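Local coordinates for heat shock protein 16 (Schizosaccharomyces pombe, PDB 3W1Z), which probably acts as a small heat shock chaperone that binds unfolded proteins during stress, at residues B[35-40]-B[98-103]; B[48-53]-B[126-131]. All coordinates share one frame; numbering follows the deposited sequence.

Contact 1: B[35-40]-B[98-103]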
# COMPACT_ATOMS: atom_id res chain seq x y z
N LEU B 35 -13.60 25.68 1.67
CA LEU B 35 -12.90 25.69 0.40
C LEU B 35 -11.41 25.94 0.63
O LEU B 35 -11.04 26.73 1.49
CB LEU B 35 -13.46 26.79 -0.51
CG LEU B 35 -14.81 26.62 -1.23
CD1 LEU B 35 -15.96 26.35 -0.27
CD2 LEU B 35 -15.11 27.85 -2.07
N SER B 36 -10.56 25.25 -0.12
CA SER B 36 -9.12 25.43 0.01
C SER B 36 -8.52 26.05 -1.25
O SER B 36 -8.40 25.38 -2.28
CB SER B 36 -8.44 24.10 0.32
OG SER B 36 -7.04 24.27 0.51
N PRO B 37 -8.13 27.33 -1.17
CA PRO B 37 -7.54 28.06 -2.30
C PRO B 37 -6.21 27.48 -2.77
O PRO B 37 -5.43 26.98 -1.97
CB PRO B 37 -7.34 29.47 -1.72
CG PRO B 37 -7.36 29.30 -0.24
CD PRO B 37 -8.31 28.18 0.01
N SER B 38 -5.97 27.55 -4.08
CA SER B 38 -4.73 27.05 -4.66
C SER B 38 -3.57 27.99 -4.37
O SER B 38 -3.69 29.21 -4.50
CB SER B 38 -4.88 26.87 -6.18
OG SER B 38 -5.79 25.83 -6.47
N ILE B 39 -2.43 27.42 -3.98
CA ILE B 39 -1.27 28.24 -3.62
C ILE B 39 0.04 27.80 -4.28
O ILE B 39 0.23 26.63 -4.60
CB ILE B 39 -1.05 28.28 -2.09
CG1 ILE B 39 -0.62 26.91 -1.57
CG2 ILE B 39 -2.30 28.78 -1.37
CD1 ILE B 39 -0.23 26.92 -0.11
N ASP B 40 0.92 28.77 -4.48
CA ASP B 40 2.30 28.50 -4.89
C ASP B 40 3.23 29.03 -3.80
O ASP B 40 3.10 30.17 -3.37
CB ASP B 40 2.61 29.20 -6.21
CG ASP B 40 2.17 28.40 -7.42
OD1 ASP B 40 1.46 27.39 -7.23
OD2 ASP B 40 2.54 28.78 -8.55
N GLY B 98 -18.34 30.00 -0.70
CA GLY B 98 -18.39 29.70 0.71
C GLY B 98 -17.25 30.38 1.45
O GLY B 98 -16.61 31.29 0.93
N SER B 99 -17.01 29.93 2.68
CA SER B 99 -15.88 30.41 3.45
C SER B 99 -14.64 29.59 3.11
O SER B 99 -14.73 28.38 2.91
CB SER B 99 -16.18 30.32 4.95
OG SER B 99 -16.56 29.01 5.31
N PHE B 100 -13.49 30.25 3.05
CA PHE B 100 -12.24 29.55 2.79
C PHE B 100 -11.24 29.75 3.92
O PHE B 100 -11.18 30.81 4.53
CB PHE B 100 -11.63 30.00 1.45
CG PHE B 100 -11.18 31.43 1.43
CD1 PHE B 100 -12.03 32.43 1.00
CD2 PHE B 100 -9.89 31.78 1.82
CE1 PHE B 100 -11.62 33.76 0.96
CE2 PHE B 100 -9.48 33.10 1.80
CZ PHE B 100 -10.34 34.09 1.37
N SER B 101 -10.46 28.70 4.20
CA SER B 101 -9.34 28.81 5.12
C SER B 101 -8.20 27.93 4.64
O SER B 101 -8.40 26.78 4.27
CB SER B 101 -9.76 28.43 6.54
OG SER B 101 -8.81 28.88 7.49
N ARG B 102 -6.99 28.48 4.65
CA ARG B 102 -5.80 27.74 4.26
C ARG B 102 -4.68 28.02 5.26
O ARG B 102 -4.26 29.16 5.44
CB ARG B 102 -5.36 28.14 2.85
CG ARG B 102 -4.16 27.36 2.32
CD ARG B 102 -4.51 25.89 2.09
NE ARG B 102 -3.36 25.12 1.63
CZ ARG B 102 -3.12 24.82 0.35
NH1 ARG B 102 -3.95 25.23 -0.59
NH2 ARG B 102 -2.05 24.11 0.03
N THR B 103 -4.22 26.96 5.92
CA THR B 103 -3.13 27.08 6.87
C THR B 103 -1.92 26.30 6.38
O THR B 103 -2.03 25.13 6.04
CB THR B 103 -3.52 26.56 8.26
OG1 THR B 103 -4.74 27.19 8.68
CG2 THR B 103 -2.43 26.86 9.27

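Contact 2: B[48-53]-B[126-131]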
# COMPACT_ATOMS: atom_id res chain seq x y z
N VAL B 48 10.47 34.30 1.70
CA VAL B 48 9.56 33.26 1.22
C VAL B 48 8.22 33.87 0.84
O VAL B 48 7.59 34.57 1.64
CB VAL B 48 9.38 32.11 2.24
CG1 VAL B 48 9.10 32.64 3.63
CG2 VAL B 48 8.27 31.17 1.79
N SER B 49 7.79 33.62 -0.39
CA SER B 49 6.56 34.20 -0.91
C SER B 49 5.47 33.15 -1.11
O SER B 49 5.74 32.05 -1.61
CB SER B 49 6.83 34.93 -2.22
OG SER B 49 7.39 34.05 -3.19
N VAL B 50 4.25 33.50 -0.72
CA VAL B 50 3.10 32.63 -0.92
C VAL B 50 2.06 33.31 -1.80
O VAL B 50 1.57 34.40 -1.47
CB VAL B 50 2.45 32.24 0.42
CG1 VAL B 50 1.23 31.36 0.19
CG2 VAL B 50 3.45 31.54 1.32
N ASP B 51 1.73 32.68 -2.91
CA ASP B 51 0.74 33.21 -3.85
C ASP B 51 -0.55 32.41 -3.77
O ASP B 51 -0.58 31.23 -4.11
CB ASP B 51 1.29 33.20 -5.27
CG ASP B 51 2.47 34.15 -5.44
OD1 ASP B 51 2.33 35.34 -5.09
OD2 ASP B 51 3.53 33.70 -5.92
N VAL B 52 -1.62 33.07 -3.33
CA VAL B 52 -2.91 32.43 -3.11
C VAL B 52 -3.94 32.97 -4.09
O VAL B 52 -4.08 34.18 -4.25
CB VAL B 52 -3.41 32.70 -1.68
CG1 VAL B 52 -4.62 31.85 -1.36
CG2 VAL B 52 -2.29 32.44 -0.67
N GLU B 53 -4.67 32.07 -4.75
CA GLU B 53 -5.65 32.48 -5.74
C GLU B 53 -7.02 32.73 -5.12
O GLU B 53 -7.66 31.81 -4.60
CB GLU B 53 -5.76 31.44 -6.86
CG GLU B 53 -4.51 31.33 -7.72
CD GLU B 53 -4.67 30.33 -8.84
OE1 GLU B 53 -5.61 29.51 -8.79
OE2 GLU B 53 -3.85 30.36 -9.79
N VAL B 126 1.69 36.90 0.01
CA VAL B 126 2.26 37.13 1.33
C VAL B 126 3.77 36.99 1.25
O VAL B 126 4.28 36.09 0.59
CB VAL B 126 1.70 36.15 2.38
CG1 VAL B 126 2.22 36.48 3.77
CG2 VAL B 126 0.18 36.17 2.36
N THR B 127 4.48 37.89 1.92
CA THR B 127 5.94 37.86 1.91
C THR B 127 6.51 37.79 3.32
O THR B 127 6.34 38.70 4.12
CB THR B 127 6.52 39.10 1.19
OG1 THR B 127 5.65 40.22 1.39
CG2 THR B 127 6.65 38.84 -0.30
N LEU B 128 7.19 36.68 3.61
CA LEU B 128 7.79 36.48 4.93
C LEU B 128 9.31 36.50 4.82
O LEU B 128 9.91 35.58 4.25
CB LEU B 128 7.32 35.17 5.55
CG LEU B 128 5.81 34.91 5.64
CD1 LEU B 128 5.28 34.22 4.39
CD2 LEU B 128 5.47 34.09 6.88
N PRO B 129 9.95 37.55 5.34
CA PRO B 129 11.41 37.66 5.28
C PRO B 129 12.08 36.67 6.22
O PRO B 129 11.67 36.58 7.38
CB PRO B 129 11.68 39.10 5.75
CG PRO B 129 10.33 39.70 6.08
CD PRO B 129 9.36 38.58 6.21
N LYS B 130 13.09 35.95 5.75
CA LYS B 130 13.80 35.00 6.60
C LYS B 130 15.01 35.64 7.25
O LYS B 130 15.76 36.38 6.61
CB LYS B 130 14.23 33.76 5.82
CG LYS B 130 13.10 32.92 5.28
CD LYS B 130 13.65 31.73 4.51
CE LYS B 130 14.66 32.18 3.46
NZ LYS B 130 15.16 31.05 2.64
N VAL B 131 15.20 35.35 8.54
CA VAL B 131 16.41 35.75 9.24
C VAL B 131 17.20 34.50 9.62
O VAL B 131 16.62 33.50 10.04
CB VAL B 131 16.09 36.62 10.48
CG1 VAL B 131 15.41 37.91 10.06
CG2 VAL B 131 15.21 35.85 11.46

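Contact 1: B[35-40]-B[98-103]
Leu35 and Phe100 form a single backbone bridge between two chain segments whose directions differ by 40°. Leu35 N donates to Ser99 O at 3.2 Å, nearly straight at the hydrogen (169°). The return bond, from Ser101 N to Leu35 O, is longer at 3.4 Å and weak; the same Leu35 oxygen also meets Phe100 CA in a CA-H...O contact. Beyond the backbone, Leu35 CD2 lies 4.1 Å from Gly98 N, and a side chain at Gly98 would run tightly into Leu35 CD1. At Ser36 the hydroxyl OG sits 3.4 Å from Arg102 CD, against the arginine just before its guanidinium. Pro37 then wedges in between two side chains: its CD lies near Phe100 CB, with the two side chains crossing at about a right angle, while its CG packs 3.9 Å from Arg102 CB. Pro37 O lies near the guanidinium plane, at its edge, 2.7 Å from Arg102 NH1. Ile39 approaches the arginine tip to tip and lays CD1 over one guanidinium face, 3.4 Å from Arg102 NH2. The bend at chi2 of Arg102 (67°) places CD beside Ser36. NH2 is hydrogen-bonded to Tyr23 O, and NH1 makes a salt bridge to Glu94 of a second subunit. An alanine in place of Arg102 would probably leave Glu94 of the second subunit without this charged partner, Tyr23 O without this donor and a gap beneath Ile39 CD1. At Asp40 the sheet runs on into the second subunit through an antiparallel ladder. The segment thus bridges strand 98-105, an outer strand of the three-stranded sheet, before entering the four-stranded sheet, which joins the two layers of the alpha-crystallin beta-sandwich beside a subunit interface.

Contact 2: B[48-53]-B[126-131]
Leu128 faces Val48 across two antiparallel strands, and its side chain shows how apolar packing is laid over a backbone ladder. Its CB meets Val48 CG1 at 3.6 Å, the two side chains crossing obliquely. Val48 turns that methyl toward Leu128 because CG1 stands between its own backbone N and carbonyl carbon (chi1 48°), which also brings CG1 to 3.1 Å from Leu128 O. Farther out, Leu128 CD1 lies 3.6 Å from Val48 O and comes more loosely up to Val50 CG2. The leucine side chain also touches Leu71 and Tyr66 of the opposing sheet, and Ile115. Beneath this packing, Val48 and Leu128 form a hydrogen-bonded pair, closed by Val48 N to Leu128 O and Leu128 N to Val48 O, both at 2.9 Å. Val50 and Val126 make the next hydrogen-bonded pair; Val50 N reaches Val126 O at 2.9 Å, and the return bond from Val126 N to Val50 O matches it. Their side chains lie on the same face as Leu128, with CB of Val50 4.4 Å from CB of Val126. Between these rungs, Ser49 and Thr127 form a non-hydrogen-bonded pair on the other face, Ser49 CB lying 4.4 Å from Thr127 CG2. Thr127 OG1 is satisfied by Glu116 O on the next strand, while Ser49 packs on Arg81 of a second subunit. Past the ladder, Lys130 sends NZ to Gly44 O and to the carboxylate of Glu43. The four backbone hydrogen bonds fix the register of the strands, and the alternation implies a two-sided strand pair: valines and leucine toward the sandwich interior, small hydroxyl residues toward the outer face.

In the fold
The two contacts share the four-stranded sheet, since strands 39-43 and 47-53 are neighbours in it: Asp40 O and Asp51 N, like Ser38 O and Glu53 N, are probably hydrogen-bonded, and Pro37 packs on Val52. Contact 2 is the more buried, a regular antiparallel pairing between the two inner strands of that sheet, with aliphatic chemistry on its inner face. Contact 1 is only partly buried and joins the approach to an edge strand with strand 98-105 of the other sheet, through one bridge, a proline and an arginine. Both make salt bridges to the second subunit, contact 1 through Arg102 and contact 2 through Asp51 and Glu53, and contact 1 adds a backbone ladder at Asp40.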